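Local coordinates for cell envelope-related transcriptional attenuator domain-containing protein (Streptococcus agalactiae, PDB 3OKZ) that is of unknown function but belongs to the LytR/CpsA/Psr family, and so probably acts in assembly of the cell envelope, at residues A[116-119]-A[120-123]. Residues are numbered along the deposited sequence; the frame is centred on the assembly and turned at random.
Sequences NMQG and LVDL
Gln118 and Asp122 face each other one turn apart near the start of helix 117-126. Their side chains are joined by a hydrogen bond from Gln118 NE2 to Asp122 OD2, 3.2 Å long and bent to 149° at the hydrogen. The amide and carboxylate planes lie 29° apart, and the nitrogen comes from above the carboxylate plane. Gln118 CG is anti to its own N (chi1 -173°). A bend at the next bond then turns the amide along the helix to the acid. Gln118 NE2 also lies 3.8 Å from Val121 CG1. The backbones of Gln118 and Asp122 are bonded too, with Asp122 N 2.6 Å from Gln118 O.

Gly119 is held at both ends. Gly119 O accepts from Leu123 N at 2.7 Å. Gly119 N donates to Asn116 OD1 at 2.9 Å, the stronger of two capping bonds to that oxygen; the one from Gln118 N is weak. Asn116 O accepts from Leu120 N, the first i to i+4 bond of the helix. Leu120 CB lies 3.7 Å from Met117 O, and the Leu120 side chain touches Ser169.

Met117, a selenomethionine here, and Val121 pack on Leu166 of helix 162-168, while Gln118 is exposed. The Asn116 side chain thus takes up N-H groups at the helix start, and the Gln118-Asp122 bond adds a polar link across one turn.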
ATOM      1  N   ASN A 116       0.358   7.675   8.894  1.00 28.14           N
ATOM      2  CA  ASN A 116      -1.037   8.049   9.108  1.00 23.93           C
ATOM      3  C   ASN A 116      -1.407   9.197   8.192  1.00 23.83           C
ATOM      4  O   ASN A 116      -0.556   9.741   7.486  1.00 28.79           O
ATOM      5  CB  ASN A 116      -1.300   8.440  10.566  1.00 18.98           C
ATOM      6  CG  ASN A 116      -0.462   9.602  11.011  1.00 14.90           C
ATOM      7  OD1 ASN A 116      -0.420  10.635  10.353  1.00 23.97           O
ATOM      8  ND2 ASN A 116       0.211   9.444  12.137  1.00 14.35           N
HETATM    9  N   MSE A 117      -2.674   9.585   8.223  1.00  9.50           N
HETATM   10  CA  MSE A 117      -3.147  10.639   7.344  1.00 10.47           C
HETATM   11  C   MSE A 117      -2.447  11.976   7.487  1.00 21.55           C
HETATM   12  O   MSE A 117      -2.278  12.687   6.501  1.00 29.89           O
HETATM   13  CB  MSE A 117      -4.659  10.793   7.491  1.00 14.77           C
HETATM   14  CG  MSE A 117      -5.420   9.486   7.231  1.00 15.25           C
HETATM   15 SE   MSE A 117      -5.076   8.706   5.479  1.00 79.35          SE
HETATM   16  CE  MSE A 117      -3.851   7.301   5.986  1.00 64.31           C
ATOM     17  N   GLN A 118      -2.030  12.319   8.701  1.00 22.38           N
ATOM     18  CA  GLN A 118      -1.341  13.587   8.905  1.00 22.68           C
ATOM     19  C   GLN A 118      -0.034  13.487   8.159  1.00 22.81           C
ATOM     20  O   GLN A 118       0.368  14.415   7.459  1.00 27.05           O
ATOM     21  CB  GLN A 118      -1.045  13.840  10.382  1.00 21.81           C
ATOM     22  CG  GLN A 118      -0.488  15.233  10.647  1.00 22.48           C
ATOM     23  CD  GLN A 118      -1.526  16.330  10.450  1.00 23.62           C
ATOM     24  OE1 GLN A 118      -2.510  16.400  11.195  1.00 29.49           O
ATOM     25  NE2 GLN A 118      -1.319  17.189   9.443  1.00  5.82           N
ATOM     26  N   GLY A 119       0.615  12.337   8.313  1.00 18.69           N
ATOM     27  CA  GLY A 119       1.883  12.088   7.662  1.00 20.19           C
ATOM     28  C   GLY A 119       1.808  12.314   6.172  1.00 15.66           C
ATOM     29  O   GLY A 119       2.682  12.955   5.602  1.00 17.91           O
ATOM     30  N   LEU A 120       0.770  11.783   5.531  1.00  6.17           N
ATOM     31  CA  LEU A 120       0.627  11.975   4.098  1.00 14.84           C
ATOM     32  C   LEU A 120       0.490  13.461   3.850  1.00 20.60           C
ATOM     33  O   LEU A 120       1.250  14.039   3.080  1.00 24.23           O
ATOM     34  CB  LEU A 120      -0.614  11.266   3.549  1.00 17.48           C
ATOM     35  CG  LEU A 120      -0.817  11.572   2.053  1.00 18.91           C
ATOM     36  CD1 LEU A 120       0.388  11.004   1.280  1.00 15.42           C
ATOM     37  CD2 LEU A 120      -2.141  10.991   1.528  1.00  0.01           C
ATOM     38  N   VAL A 121      -0.483  14.074   4.521  1.00 16.29           N
ATOM     39  CA  VAL A 121      -0.732  15.503   4.385  1.00  0.01           C
ATOM     40  C   VAL A 121       0.543  16.313   4.565  1.00 10.07           C
ATOM     41  O   VAL A 121       0.884  17.137   3.719  1.00 12.71           O
ATOM     42  CB  VAL A 121      -1.826  15.976   5.388  1.00 11.12           C
ATOM     43  CG1 VAL A 121      -1.711  17.476   5.653  1.00  2.34           C
ATOM     44  CG2 VAL A 121      -3.211  15.676   4.805  1.00  0.01           C
ATOM     45  N   ASP A 122       1.246  16.083   5.664  1.00  8.35           N
ATOM     46  CA  ASP A 122       2.501  16.793   5.919  1.00 19.21           C
ATOM     47  C   ASP A 122       3.528  16.514   4.823  1.00 23.18           C
ATOM     48  O   ASP A 122       4.178  17.423   4.315  1.00 24.48           O
ATOM     49  CB  ASP A 122       3.085  16.372   7.269  1.00 15.40           C
ATOM     50  CG  ASP A 122       2.312  16.939   8.436  1.00 26.49           C
ATOM     51  OD1 ASP A 122       2.498  16.446   9.571  1.00 15.22           O
ATOM     52  OD2 ASP A 122       1.524  17.888   8.215  1.00 24.86           O
ATOM     53  N   LEU A 123       3.659  15.243   4.462  1.00 22.38           N
ATOM     54  CA  LEU A 123       4.615  14.824   3.445  1.00 26.44           C
ATOM     55  C   LEU A 123       4.432  15.587   2.138  1.00 23.53           C
ATOM     56  O   LEU A 123       5.390  16.117   1.578  1.00 29.93           O
ATOM     57  CB  LEU A 123       4.488  13.320   3.209  1.00 26.63           C
ATOM     58  CG  LEU A 123       5.585  12.668   2.371  1.00 10.86           C
ATOM     59  CD1 LEU A 123       6.974  13.134   2.834  1.00  0.01           C
ATOM     60  CD2 LEU A 123       5.416  11.144   2.471  1.00  0.09           C
TER